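Long-range contacts in competence damage-inducible protein A (Klebsiella pneumoniae subsp. pneumoniae MGH 78578, PDB 5V01), which is of unknown function but belongs to the CinA family, some of whose members deamidate nicotinamide mononucleotide: residues A[30-35]-A[57-62]; A[84-89]-A[110-115]; A[91-96]-A[139-144]; A[104-109]-A[134-139]; A[129-134]-A[158-163]. All coordinates share one frame; numbering follows the deposited sequence.

Overall arrangement
All five contacts use one mixed sheet, ordered 58-64, 33-37, 107-113, 128-135, 138-145, or the helices on its two faces. Contacts 1 and 4 are buried strand pairings, parallel and antiparallel respectively; each carries an arginine-aspartate salt bridge at its more open end, and they meet where Asp-106 accepts from the backbone of Arg-32. Contact 5, also buried, is aromatic and packs helix 150-169 on one face. Contact 3 sets helix 89-103 on the other face, partly buried and bridged by water. Contact 2 lies at the surface, where the loop leading into that helix meets the end of strand 107-113. Contacts 4 and 5 share Asn-134; contacts 3 and 4 share Thr-139.

Contact 1: A[30-35]-A[57-62]; sequences GWRLTT and FYDTGV
Thr-34, Thr-35, Tyr-58 and Thr-60 form the tight part of this parallel strand pair. Thr-34 has OG1 anti to its backbone N (chi1 -171°) and donates to Thr-60 O at 2.7 Å, from above the carbonyl plane; the same oxygen takes a weak second bond from Thr-35 N. Tyr-58 reaches forward alongside the neighbouring strand, its ring passing Leu-33 O, and Tyr-58 OH and Thr-35 OG1 share a 2.8 Å hydrogen bond near the ring plane. Gly-61, with no side chain, lies beside this hydroxyl pair. Val-62 N closes the row with a 3.0 Å bond to Thr-35 O.

Toward Arg-32 the pairing is looser. Leu-33 N still bonds Phe-57 O at 2.9 Å, but water 2 then steps between the strands, donating to Leu-33 O and accepting from Thr-60 N. Farther out, the Arg-32 chain is bent at chi3, and one face of its guanidinium lies over Phe-57 C and Tyr-58 N. Its NH2 makes a salt bridge to Asp-59 OD2 at 2.9 Å, from above the carboxylate plane, while water 1 links Arg-32 NE to the same oxygen.

The two strands belong to a beta-alpha-beta unit. Its helix 43-50 packs against Leu-33, Thr-35 and Tyr-58, and helix 89-103 lies against Thr-34, Thr-60 and Val-62. Beyond Gly-61 and Val-62 the sheet continues, antiparallel, into the second subunit.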
# COMPACT_ATOMS: atom_id res chain seq x y z
N GLY A 30 -20.54 -8.98 -5.73
CA GLY A 30 -20.19 -7.92 -6.65
C GLY A 30 -19.75 -6.69 -5.91
O GLY A 30 -19.97 -5.57 -6.38
N TRP A 31 -19.10 -6.89 -4.75
CA TRP A 31 -18.59 -5.76 -3.94
C TRP A 31 -17.10 -5.57 -4.12
O TRP A 31 -16.36 -6.52 -4.36
CB TRP A 31 -18.89 -5.96 -2.46
CG TRP A 31 -20.36 -5.96 -2.11
CD1 TRP A 31 -21.39 -5.56 -2.88
CD2 TRP A 31 -20.93 -6.38 -0.86
NE1 TRP A 31 -22.58 -5.72 -2.21
CE2 TRP A 31 -22.32 -6.21 -0.96
CE3 TRP A 31 -20.40 -6.87 0.33
CZ2 TRP A 31 -23.19 -6.53 0.09
CZ3 TRP A 31 -21.26 -7.19 1.37
CH2 TRP A 31 -22.64 -7.01 1.24
N ARG A 32 -16.67 -4.32 -3.96
CA ARG A 32 -15.28 -3.95 -4.08
C ARG A 32 -14.80 -3.32 -2.79
O ARG A 32 -15.52 -2.57 -2.13
CB ARG A 32 -15.08 -3.00 -5.26
CG ARG A 32 -15.48 -3.65 -6.56
CD ARG A 32 -15.10 -2.82 -7.77
NE ARG A 32 -13.67 -2.85 -8.02
CZ ARG A 32 -13.00 -3.87 -8.59
NH1 ARG A 32 -13.62 -4.99 -8.98
NH2 ARG A 32 -11.69 -3.75 -8.78
N LEU A 33 -13.57 -3.66 -2.45
CA LEU A 33 -12.90 -3.28 -1.21
C LEU A 33 -11.77 -2.29 -1.53
O LEU A 33 -11.12 -2.42 -2.57
CB LEU A 33 -12.29 -4.55 -0.61
CG LEU A 33 -11.44 -4.42 0.65
CD1 LEU A 33 -12.24 -3.92 1.85
CD2 LEU A 33 -10.81 -5.78 0.95
N THR A 34 -11.50 -1.38 -0.60
CA THR A 34 -10.36 -0.46 -0.67
C THR A 34 -9.77 -0.33 0.73
O THR A 34 -10.44 -0.64 1.73
CB THR A 34 -10.78 0.90 -1.23
OG1 THR A 34 -9.64 1.68 -1.47
CG2 THR A 34 -11.69 1.65 -0.31
N THR A 35 -8.51 0.09 0.81
CA THR A 35 -7.79 0.13 2.07
C THR A 35 -6.98 1.40 2.25
O THR A 35 -6.41 1.92 1.28
CB THR A 35 -6.85 -1.07 2.24
OG1 THR A 35 -5.89 -1.11 1.18
CG2 THR A 35 -7.60 -2.36 2.33
N PHE A 57 -12.07 -7.79 -7.17
CA PHE A 57 -12.63 -7.21 -5.94
C PHE A 57 -11.90 -6.03 -5.32
O PHE A 57 -12.37 -5.47 -4.34
CB PHE A 57 -12.80 -8.29 -4.86
CG PHE A 57 -11.51 -8.89 -4.40
CD1 PHE A 57 -10.80 -8.32 -3.35
CD2 PHE A 57 -10.96 -9.98 -5.06
CE1 PHE A 57 -9.58 -8.87 -2.95
CE2 PHE A 57 -9.77 -10.52 -4.66
CZ PHE A 57 -9.06 -9.96 -3.63
N TYR A 58 -10.75 -5.64 -5.87
CA TYR A 58 -9.89 -4.63 -5.22
C TYR A 58 -9.06 -3.95 -6.26
O TYR A 58 -8.49 -4.60 -7.15
CB TYR A 58 -8.94 -5.33 -4.24
CG TYR A 58 -7.96 -4.42 -3.50
CD1 TYR A 58 -6.70 -4.16 -4.00
CD2 TYR A 58 -8.30 -3.87 -2.29
CE1 TYR A 58 -5.81 -3.35 -3.31
CE2 TYR A 58 -7.44 -3.08 -1.59
CZ TYR A 58 -6.19 -2.81 -2.09
OH TYR A 58 -5.31 -2.04 -1.37
N ASP A 59 -8.96 -2.63 -6.17
CA ASP A 59 -7.94 -1.99 -6.99
C ASP A 59 -7.22 -0.80 -6.42
O ASP A 59 -6.23 -0.45 -7.02
CB ASP A 59 -8.51 -1.66 -8.36
CG ASP A 59 -9.70 -0.77 -8.28
OD1 ASP A 59 -9.64 0.22 -7.56
OD2 ASP A 59 -10.71 -1.07 -8.97
N THR A 60 -7.62 -0.26 -5.27
CA THR A 60 -6.96 0.91 -4.71
C THR A 60 -6.62 0.74 -3.23
O THR A 60 -7.49 0.41 -2.42
CB THR A 60 -7.86 2.14 -4.89
OG1 THR A 60 -8.11 2.35 -6.28
CG2 THR A 60 -7.23 3.41 -4.30
N GLY A 61 -5.38 1.01 -2.89
CA GLY A 61 -4.94 1.15 -1.53
C GLY A 61 -4.04 2.35 -1.39
O GLY A 61 -3.33 2.71 -2.31
N VAL A 62 -4.04 2.93 -0.20
CA VAL A 62 -3.07 3.96 0.13
C VAL A 62 -2.35 3.67 1.42
O VAL A 62 -2.89 2.98 2.31
CB VAL A 62 -3.68 5.38 0.17
CG1 VAL A 62 -4.39 5.70 -1.13
CG2 VAL A 62 -4.64 5.56 1.35
O HOH W 1 -12.53 -0.40 -7.06
O HOH W 2 -10.37 -0.71 -4.43
O HOH W 3 -3.66 0.22 1.80

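Contact 2: A[84-89]-A[110-115]; sequences HSAVSE and AVSGYA
A methyl of Val-87 lies over one face of the Tyr-114 ring, offset toward its rim: CG2 is 3.6 Å from the ring centroid and 18° off the ring normal, a CH-pi contact. CG1 is anti to the backbone N (chi1 178°) and CG2 beside that N; CG2 takes the face, while CG1 and CB approach the ring at Tyr-114 CE2, CB at 3.5 Å.

The polar contacts flank this apolar patch. Ser-112 OG donates to Ala-86 O at 2.7 Å, approaching from well above the carbonyl plane, and so ties the end of the strand to the loop. On the other flank, water 4 lies at the edge of the tyrosine ring and joins Tyr-114 OH to Ser-85 OG, 2.7 Å from each. Ser-85 OG is gripped further within its own loop: it donates to His-84 O on an in-plane lone pair and accepts from Val-87 N at 3.1 Å, an ST turn that shapes the backbone just before Val-87. Ser-88 turns away, donates through OG to Ser-85 O at 2.7 Å, and caps Cys-91 N at the start of the next helix.

The loop thus links helix 78-84 to helix 89-103 over the end of strand 107-113. Val-87 also touches Trp-130 on strand 128-135, while Ala-86 and Ser-112 meet Lys-70 of helix 67-74.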
# COMPACT_ATOMS: atom_id res chain seq x y z
N HIS A 84 -7.54 14.42 18.60
CA HIS A 84 -7.63 12.96 18.85
C HIS A 84 -6.36 12.18 18.51
O HIS A 84 -6.23 11.06 18.97
CB HIS A 84 -8.82 12.36 18.10
CG HIS A 84 -10.14 12.99 18.45
ND1 HIS A 84 -10.84 12.65 19.58
CD2 HIS A 84 -10.91 13.88 17.78
CE1 HIS A 84 -11.97 13.35 19.62
NE2 HIS A 84 -12.03 14.10 18.53
N SER A 85 -5.45 12.77 17.72
CA SER A 85 -4.28 12.11 17.16
C SER A 85 -4.67 11.17 16.02
O SER A 85 -5.85 10.86 15.82
CB SER A 85 -3.45 11.34 18.20
OG SER A 85 -3.90 10.01 18.36
N ALA A 86 -3.66 10.73 15.29
CA ALA A 86 -3.88 9.79 14.21
C ALA A 86 -4.28 8.39 14.68
O ALA A 86 -4.86 7.63 13.90
CB ALA A 86 -2.66 9.71 13.33
N VAL A 87 -3.94 8.04 15.92
CA VAL A 87 -4.29 6.73 16.49
C VAL A 87 -5.51 6.96 17.35
O VAL A 87 -5.42 7.21 18.55
CB VAL A 87 -3.11 6.09 17.23
CG1 VAL A 87 -3.52 4.75 17.85
CG2 VAL A 87 -1.95 5.87 16.28
N SER A 88 -6.66 6.91 16.69
CA SER A 88 -7.93 7.24 17.32
C SER A 88 -9.08 6.74 16.48
O SER A 88 -8.96 6.52 15.26
CB SER A 88 -8.06 8.76 17.50
OG SER A 88 -8.16 9.44 16.24
N GLU A 89 -10.20 6.54 17.14
CA GLU A 89 -11.45 6.26 16.46
C GLU A 89 -11.79 7.31 15.39
O GLU A 89 -12.13 6.97 14.27
CB GLU A 89 -12.60 6.16 17.47
CG GLU A 89 -13.89 5.70 16.83
CD GLU A 89 -15.03 5.52 17.80
OE1 GLU A 89 -15.20 6.36 18.68
OE2 GLU A 89 -15.78 4.55 17.63
N ALA A 110 -9.77 1.05 7.22
CA ALA A 110 -8.65 1.89 7.66
C ALA A 110 -8.05 1.32 8.93
O ALA A 110 -8.78 0.84 9.78
CB ALA A 110 -9.09 3.33 7.89
N VAL A 111 -6.73 1.40 9.03
CA VAL A 111 -5.98 0.88 10.17
C VAL A 111 -4.96 1.95 10.56
O VAL A 111 -4.22 2.42 9.72
CB VAL A 111 -5.25 -0.43 9.82
CG1 VAL A 111 -4.56 -0.99 11.05
CG2 VAL A 111 -6.21 -1.45 9.23
N SER A 112 -4.93 2.31 11.83
CA SER A 112 -3.96 3.28 12.34
C SER A 112 -3.57 2.91 13.75
O SER A 112 -4.45 2.77 14.61
CB SER A 112 -4.55 4.68 12.30
OG SER A 112 -3.58 5.65 12.66
N GLY A 113 -2.28 2.77 14.01
CA GLY A 113 -1.80 2.34 15.31
C GLY A 113 -0.36 2.69 15.57
O GLY A 113 0.29 3.38 14.77
N TYR A 114 0.10 2.25 16.73
CA TYR A 114 1.51 2.32 17.13
C TYR A 114 2.02 0.89 17.11
O TYR A 114 1.72 0.10 18.01
CB TYR A 114 1.70 2.94 18.52
CG TYR A 114 1.21 4.35 18.62
CD1 TYR A 114 1.88 5.39 17.96
CD2 TYR A 114 0.06 4.66 19.36
CE1 TYR A 114 1.41 6.69 18.04
CE2 TYR A 114 -0.41 5.96 19.44
CZ TYR A 114 0.26 6.96 18.77
OH TYR A 114 -0.19 8.26 18.85
N ALA A 115 2.78 0.53 16.06
CA ALA A 115 3.30 -0.83 15.94
C ALA A 115 4.48 -1.06 16.87
O ALA A 115 4.69 -2.18 17.31
CB ALA A 115 3.69 -1.13 14.49
O HOH W 4 -2.48 8.63 20.17

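Contact 3: A[91-96]-A[139-144]; sequences CVQEMS and TETKRM
Gln-93 and Thr-141 cross obliquely, the helix residue laying the aliphatic base of its side chain against the strand methyl: Gln-93 CG lies 3.9 Å from Thr-141 CG2. Thr-141 has OG1 between its backbone N and carbonyl carbon (chi1 63°), which leaves CG2 beside the N, the branch that touches Gln-93; OG1 itself is hydrogen-bonded to Glu-89 in the first turn of that helix. Val-92, the preceding helix residue, brings CG2 to the same methyl at 4.3 Å. Two residues back along the strand, Thr-139 CG2 lies near both Gln-93 CG and Ser-96 OG, at 4.3 and 4.0 Å.

Ser-96 is occupied at home, its OG donating to Gln-93 O at 2.8 Å and weakly bonded to Asn-134 ND2. Water, rather than direct polar bonds, spans the remaining distance. Water 5 joins Gln-93 O to Thr-139 OG1, while water 6 accepts from Gln-93 NE2 at 2.8 Å and donates to Thr-139 O at 2.9 Å.

Alternation in the strand directs Thr-139 and Thr-141 to the helix and sends Glu-140 and Lys-142 away, Glu-140 to a salt bridge with Lys-168 of helix 150-169. The axes of the two segments approach to 9.3 Å, their N-to-C directions 139° apart. Helices over both faces of a mixed sheet make this a three-layer alpha/beta/alpha sandwich, with strand 138-145 at the sheet's edge within the chain.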
# COMPACT_ATOMS: atom_id res chain seq x y z
N CYS A 91 -9.92 9.41 13.73
CA CYS A 91 -9.04 9.37 12.57
C CYS A 91 -9.35 8.20 11.65
O CYS A 91 -9.46 8.39 10.44
CB CYS A 91 -7.59 9.30 12.98
SG CYS A 91 -6.48 9.30 11.54
N VAL A 92 -9.50 6.99 12.20
CA VAL A 92 -9.79 5.85 11.32
C VAL A 92 -11.15 6.01 10.64
O VAL A 92 -11.32 5.60 9.49
CB VAL A 92 -9.61 4.44 11.97
CG1 VAL A 92 -8.15 4.15 12.23
CG2 VAL A 92 -10.49 4.23 13.20
N GLN A 93 -12.13 6.61 11.33
CA GLN A 93 -13.40 6.94 10.66
C GLN A 93 -13.16 7.82 9.43
O GLN A 93 -13.64 7.52 8.34
CB GLN A 93 -14.39 7.63 11.60
CG GLN A 93 -14.97 6.71 12.64
CD GLN A 93 -15.71 7.43 13.74
OE1 GLN A 93 -15.39 8.58 14.08
NE2 GLN A 93 -16.69 6.76 14.30
N GLU A 94 -12.42 8.91 9.62
CA GLU A 94 -12.19 9.84 8.52
C GLU A 94 -11.31 9.23 7.42
O GLU A 94 -11.54 9.48 6.23
CB GLU A 94 -11.62 11.16 9.03
CG GLU A 94 -12.63 11.96 9.84
CD GLU A 94 -12.12 13.31 10.28
OE1 GLU A 94 -11.13 13.77 9.74
OE2 GLU A 94 -12.73 13.95 11.16
N MET A 95 -10.32 8.42 7.81
CA MET A 95 -9.50 7.71 6.81
C MET A 95 -10.38 6.80 5.95
O MET A 95 -10.24 6.78 4.72
CB MET A 95 -8.42 6.86 7.48
CG MET A 95 -7.28 7.63 8.06
SD MET A 95 -6.10 6.62 8.98
CE MET A 95 -5.33 5.70 7.67
N SER A 96 -11.28 6.06 6.60
CA SER A 96 -12.12 5.10 5.89
C SER A 96 -13.06 5.84 4.92
O SER A 96 -13.25 5.40 3.80
CB SER A 96 -12.90 4.19 6.85
OG SER A 96 -13.99 4.84 7.47
N THR A 139 -20.11 2.60 9.31
CA THR A 139 -18.75 2.39 9.86
C THR A 139 -18.77 1.87 11.29
O THR A 139 -19.45 2.43 12.16
CB THR A 139 -17.89 3.68 9.83
OG1 THR A 139 -17.82 4.17 8.49
CG2 THR A 139 -16.44 3.43 10.32
N GLU A 140 -18.06 0.78 11.50
CA GLU A 140 -17.80 0.24 12.82
C GLU A 140 -16.32 0.36 13.10
O GLU A 140 -15.49 0.24 12.17
CB GLU A 140 -18.19 -1.24 12.87
CG GLU A 140 -19.67 -1.51 12.81
CD GLU A 140 -20.05 -2.89 12.29
OE1 GLU A 140 -19.19 -3.80 12.14
OE2 GLU A 140 -21.25 -3.08 12.03
N THR A 141 -15.96 0.55 14.36
CA THR A 141 -14.58 0.68 14.75
C THR A 141 -14.23 -0.26 15.89
O THR A 141 -15.11 -0.72 16.62
CB THR A 141 -14.25 2.12 15.20
OG1 THR A 141 -15.04 2.41 16.38
CG2 THR A 141 -14.54 3.10 14.08
N LYS A 142 -12.94 -0.50 16.06
CA LYS A 142 -12.44 -1.36 17.13
C LYS A 142 -11.02 -0.99 17.48
O LYS A 142 -10.19 -0.81 16.59
CB LYS A 142 -12.47 -2.83 16.71
CG LYS A 142 -11.93 -3.83 17.72
CD LYS A 142 -12.99 -4.18 18.74
CE LYS A 142 -12.62 -5.42 19.54
NZ LYS A 142 -11.93 -5.06 20.80
N ARG A 143 -10.74 -0.88 18.78
CA ARG A 143 -9.39 -0.70 19.30
C ARG A 143 -8.87 -2.04 19.80
O ARG A 143 -9.56 -2.73 20.56
CB ARG A 143 -9.40 0.29 20.46
CG ARG A 143 -8.05 0.54 21.11
CD ARG A 143 -8.19 1.46 22.31
NE ARG A 143 -6.90 1.82 22.91
CZ ARG A 143 -6.20 1.04 23.73
NH1 ARG A 143 -6.67 -0.16 24.05
NH2 ARG A 143 -5.03 1.45 24.22
N MET A 144 -7.67 -2.40 19.36
CA MET A 144 -6.99 -3.64 19.79
C MET A 144 -5.64 -3.27 20.40
O MET A 144 -5.08 -2.22 20.09
CB MET A 144 -6.77 -4.60 18.62
CG MET A 144 -8.04 -5.12 17.97
SD MET A 144 -8.96 -6.20 19.06
CE MET A 144 -7.96 -7.69 19.06
O HOH W 5 -16.58 6.92 8.83
O HOH W 6 -18.15 4.42 13.83

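Contact 4: A[104-109]-A[134-139]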
# COMPACT_ATOMS: atom_id res chain seq x y z
N GLY A 104 -14.25 4.82 -4.82
CA GLY A 104 -15.61 4.50 -5.29
C GLY A 104 -16.03 3.08 -4.92
O GLY A 104 -16.83 2.46 -5.61
N ALA A 105 -15.47 2.59 -3.82
CA ALA A 105 -15.63 1.22 -3.39
C ALA A 105 -16.89 1.06 -2.54
O ALA A 105 -17.53 2.02 -2.15
CB ALA A 105 -14.41 0.79 -2.60
N ASP A 106 -17.24 -0.20 -2.29
CA ASP A 106 -18.35 -0.53 -1.39
C ASP A 106 -17.93 -0.63 0.08
O ASP A 106 -18.71 -0.31 0.99
CB ASP A 106 -18.97 -1.85 -1.82
CG ASP A 106 -19.45 -1.82 -3.25
OD1 ASP A 106 -20.52 -1.22 -3.46
OD2 ASP A 106 -18.79 -2.41 -4.15
N ILE A 107 -16.70 -1.11 0.30
CA ILE A 107 -16.17 -1.33 1.63
C ILE A 107 -14.78 -0.74 1.72
O ILE A 107 -13.97 -0.95 0.83
CB ILE A 107 -16.11 -2.83 2.00
CG1 ILE A 107 -17.53 -3.44 1.97
CG2 ILE A 107 -15.47 -3.03 3.37
CD1 ILE A 107 -17.56 -4.92 1.75
N ALA A 108 -14.51 -0.02 2.81
CA ALA A 108 -13.19 0.53 3.10
C ALA A 108 -12.74 0.05 4.48
O ALA A 108 -13.52 0.03 5.43
CB ALA A 108 -13.20 2.07 3.07
N ILE A 109 -11.49 -0.37 4.57
CA ILE A 109 -10.83 -0.62 5.84
C ILE A 109 -9.76 0.43 6.04
O ILE A 109 -8.95 0.66 5.12
CB ILE A 109 -10.21 -2.01 5.93
CG1 ILE A 109 -11.30 -3.07 5.73
CG2 ILE A 109 -9.49 -2.18 7.24
CD1 ILE A 109 -10.80 -4.48 5.66
N ASN A 134 -15.91 0.27 6.93
CA ASN A 134 -16.91 1.18 6.44
C ASN A 134 -17.61 0.51 5.26
O ASN A 134 -17.00 0.32 4.22
CB ASN A 134 -16.24 2.51 6.10
CG ASN A 134 -17.17 3.55 5.53
OD1 ASN A 134 -18.26 3.24 5.05
ND2 ASN A 134 -16.70 4.79 5.53
N PHE A 135 -18.87 0.10 5.45
CA PHE A 135 -19.67 -0.54 4.41
C PHE A 135 -20.65 0.52 3.92
O PHE A 135 -21.63 0.83 4.59
CB PHE A 135 -20.42 -1.77 4.99
CG PHE A 135 -21.38 -2.41 4.02
CD1 PHE A 135 -21.00 -2.84 2.77
CD2 PHE A 135 -22.68 -2.66 4.42
CE1 PHE A 135 -21.90 -3.43 1.89
CE2 PHE A 135 -23.59 -3.25 3.56
CZ PHE A 135 -23.21 -3.61 2.28
N ARG A 136 -20.37 1.09 2.75
CA ARG A 136 -21.25 2.05 2.08
C ARG A 136 -21.68 3.22 2.98
O ARG A 136 -22.80 3.71 2.87
CB ARG A 136 -22.48 1.31 1.51
CG ARG A 136 -22.10 0.31 0.43
CD ARG A 136 -23.28 -0.44 -0.18
NE ARG A 136 -22.89 -1.05 -1.45
CZ ARG A 136 -23.61 -1.96 -2.12
NH1 ARG A 136 -24.77 -2.40 -1.64
NH2 ARG A 136 -23.16 -2.43 -3.28
N GLY A 137 -20.77 3.66 3.86
CA GLY A 137 -21.13 4.62 4.93
C GLY A 137 -21.31 4.03 6.34
O GLY A 137 -21.08 4.73 7.33
N GLN A 138 -21.77 2.79 6.46
CA GLN A 138 -22.04 2.25 7.80
C GLN A 138 -20.64 1.86 8.32
O GLN A 138 -20.05 0.94 7.79
CB GLN A 138 -23.05 1.07 7.77
CG GLN A 138 -24.23 1.17 8.75
CD GLN A 138 -25.18 2.34 8.44
OE1 GLN A 138 -25.45 2.65 7.28
NE2 GLN A 138 -25.68 2.98 9.48
N THR A 139 -20.11 2.60 9.31
CA THR A 139 -18.75 2.39 9.86
C THR A 139 -18.77 1.87 11.29
O THR A 139 -19.45 2.43 12.16
CB THR A 139 -17.89 3.68 9.83
OG1 THR A 139 -17.82 4.17 8.49
CG2 THR A 139 -16.44 3.43 10.32
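Asp-106 and Arg-136 both hold CG anti to the carbonyl carbon (chi1 -58° and -63°), and the arginine chain then runs extended to NE, which brings the two side chains alongside each other, pointing the same way. In the resulting salt bridge Asp-106 OD1 takes both guanidinium donors, NE at 3.1 Å and NH2 at 2.9 Å, from the same face of the carboxylate. It lies in the guanidinium plane, yet the two flat groups are turned 63° apart. The other oxygen, OD2, accepts from Arg-32 N.

Backbone bonds continue the grip: Arg-136 N donates to Asp-106 O at 2.8 Å, and Ala-108 and Asn-134 form an antiparallel hydrogen-bonded pair. Between them, at the non-hydrogen-bonded pair, Ile-107 CG1 meets the edge of the Phe-135 ring at CD1, 3.6 Å away. A type I' turn from Phe-135 to Gln-138 reverses the chain into a tight hairpin, and Asn-134 OD1 steadies it by accepting from Gly-137 N at 2.8 Å.

Trp-31 and Trp-172 pack on Ile-107 and Phe-135, with helix 150-169 also against Ile-107; on the opposite face Ala-108 and Asn-134 meet helix 89-103. Strand 107-113 continues the sheet to strand 33-37.

Contact 5: A[129-134]-A[158-163]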
# COMPACT_ATOMS: atom_id res chain seq x y z
N VAL A 129 -3.83 -0.45 18.22
CA VAL A 129 -4.22 -0.28 16.82
C VAL A 129 -5.72 -0.07 16.73
O VAL A 129 -6.50 -0.85 17.31
CB VAL A 129 -3.80 -1.48 15.95
CG1 VAL A 129 -4.15 -1.22 14.49
CG2 VAL A 129 -2.32 -1.81 16.11
N TRP A 130 -6.13 0.99 16.04
CA TRP A 130 -7.51 1.27 15.70
C TRP A 130 -7.86 0.79 14.29
O TRP A 130 -7.05 0.94 13.36
CB TRP A 130 -7.84 2.76 15.82
CG TRP A 130 -8.19 3.21 17.21
CD1 TRP A 130 -7.36 3.82 18.13
CD2 TRP A 130 -9.47 3.12 17.83
NE1 TRP A 130 -8.05 4.09 19.28
CE2 TRP A 130 -9.35 3.68 19.13
CE3 TRP A 130 -10.72 2.63 17.42
CZ2 TRP A 130 -10.43 3.76 20.02
CZ3 TRP A 130 -11.78 2.69 18.32
CH2 TRP A 130 -11.63 3.26 19.60
N PHE A 131 -9.05 0.24 14.16
CA PHE A 131 -9.59 -0.28 12.92
C PHE A 131 -10.92 0.38 12.63
O PHE A 131 -11.70 0.59 13.58
CB PHE A 131 -9.85 -1.79 13.05
CG PHE A 131 -8.61 -2.60 13.30
CD1 PHE A 131 -8.10 -2.73 14.57
CD2 PHE A 131 -7.94 -3.21 12.23
CE1 PHE A 131 -6.95 -3.45 14.80
CE2 PHE A 131 -6.79 -3.94 12.46
CZ PHE A 131 -6.29 -4.08 13.73
N ALA A 132 -11.20 0.63 11.36
CA ALA A 132 -12.53 0.99 10.87
C ALA A 132 -12.90 0.13 9.68
O ALA A 132 -12.06 -0.06 8.78
CB ALA A 132 -12.59 2.45 10.48
N TRP A 133 -14.13 -0.39 9.67
CA TRP A 133 -14.68 -1.09 8.52
C TRP A 133 -15.92 -0.29 8.13
O TRP A 133 -16.85 -0.15 8.95
CB TRP A 133 -15.04 -2.55 8.84
CG TRP A 133 -13.94 -3.38 9.35
CD1 TRP A 133 -13.20 -4.31 8.63
CD2 TRP A 133 -13.48 -3.46 10.70
NE1 TRP A 133 -12.31 -4.92 9.46
CE2 TRP A 133 -12.44 -4.42 10.72
CE3 TRP A 133 -13.85 -2.84 11.91
CZ2 TRP A 133 -11.76 -4.76 11.90
CZ3 TRP A 133 -13.17 -3.18 13.06
CH2 TRP A 133 -12.15 -4.14 13.05
N ASN A 134 -15.91 0.27 6.93
CA ASN A 134 -16.91 1.18 6.44
C ASN A 134 -17.61 0.51 5.26
O ASN A 134 -17.00 0.32 4.22
CB ASN A 134 -16.24 2.51 6.10
CG ASN A 134 -17.17 3.55 5.53
OD1 ASN A 134 -18.26 3.24 5.05
ND2 ASN A 134 -16.70 4.79 5.53
N VAL A 158 -2.92 -6.89 10.40
CA VAL A 158 -3.39 -7.25 9.07
C VAL A 158 -4.34 -8.47 9.15
O VAL A 158 -5.42 -8.46 8.56
CB VAL A 158 -2.20 -7.57 8.12
CG1 VAL A 158 -2.69 -8.23 6.83
CG2 VAL A 158 -1.43 -6.27 7.81
N ARG A 159 -3.93 -9.50 9.89
CA ARG A 159 -4.74 -10.71 10.04
C ARG A 159 -6.09 -10.36 10.70
O ARG A 159 -7.14 -10.84 10.27
CB ARG A 159 -3.98 -11.75 10.86
CG ARG A 159 -4.26 -13.20 10.53
CD ARG A 159 -3.36 -14.07 11.40
NE ARG A 159 -3.50 -13.70 12.80
CZ ARG A 159 -2.57 -13.88 13.74
NH1 ARG A 159 -1.42 -14.45 13.43
NH2 ARG A 159 -2.81 -13.49 14.98
N TYR A 160 -6.06 -9.52 11.73
CA TYR A 160 -7.29 -9.14 12.43
C TYR A 160 -8.23 -8.38 11.49
O TYR A 160 -9.43 -8.63 11.47
CB TYR A 160 -6.97 -8.29 13.66
CG TYR A 160 -8.19 -7.97 14.47
CD1 TYR A 160 -8.73 -8.92 15.31
CD2 TYR A 160 -8.85 -6.75 14.35
CE1 TYR A 160 -9.86 -8.68 16.03
CE2 TYR A 160 -9.99 -6.51 15.08
CZ TYR A 160 -10.50 -7.48 15.91
OH TYR A 160 -11.63 -7.28 16.65
N ALA A 161 -7.68 -7.44 10.74
CA ALA A 161 -8.50 -6.67 9.81
C ALA A 161 -9.25 -7.58 8.84
O ALA A 161 -10.44 -7.38 8.56
CB ALA A 161 -7.67 -5.66 9.04
N LEU A 162 -8.53 -8.59 8.34
CA LEU A 162 -9.09 -9.51 7.38
C LEU A 162 -10.08 -10.49 8.02
O LEU A 162 -11.10 -10.81 7.42
CB LEU A 162 -7.99 -10.28 6.65
CG LEU A 162 -7.12 -9.43 5.71
CD1 LEU A 162 -5.83 -10.18 5.38
CD2 LEU A 162 -7.88 -9.03 4.45
N ALA A 163 -9.74 -11.02 9.20
CA ALA A 163 -10.62 -11.97 9.89
C ALA A 163 -11.93 -11.28 10.24
O ALA A 163 -13.02 -11.85 10.06
CB ALA A 163 -9.95 -12.53 11.12
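Phe-131 and Tyr-160 make the apolar centre, an edge-to-face pair with centroids 5.1 Å apart and planes at 60°. The tyrosine supplies the edge: its CD2 stands 3.7 Å above the phenylalanine plane, over the middle of the ring. Tyr-160 CG lies anti to the backbone N (chi1 -175°), the first step in carrying the ring out from the helix to the strand. Ala-161 CB, one residue on, fills in beside it, 3.9 Å from Phe-131 CE2.

Next outward is Trp-133, two residues along the same side of the strand. Its indole presents its edge to the helix, and CH2 at the far end of the six-membered ring touches Tyr-160 CE2 at 3.8 Å. Tyr-160 is therefore shared, CD2 for the phenylalanine and CE2 for the tryptophan.

The polar edge is a single bond: Trp-133 NE1 donates to Ala-161 O at 3.2 Å, almost straight at 173°. The oxygen lies in the indole plane and is met on a lone pair in its carbonyl plane, an arrangement that ties the indole directly to the helix backbone.

Segment 158-163 of helix 150-169 runs in roughly the same direction as strand segment 129-134, over the face carrying Phe-131 and Trp-133. Lys-168 of the same helix makes a cation-pi contact with Trp-133, Tyr-160 reaches Lys-142 on strand 138-145, and Leu-162 packs on helix 15-29.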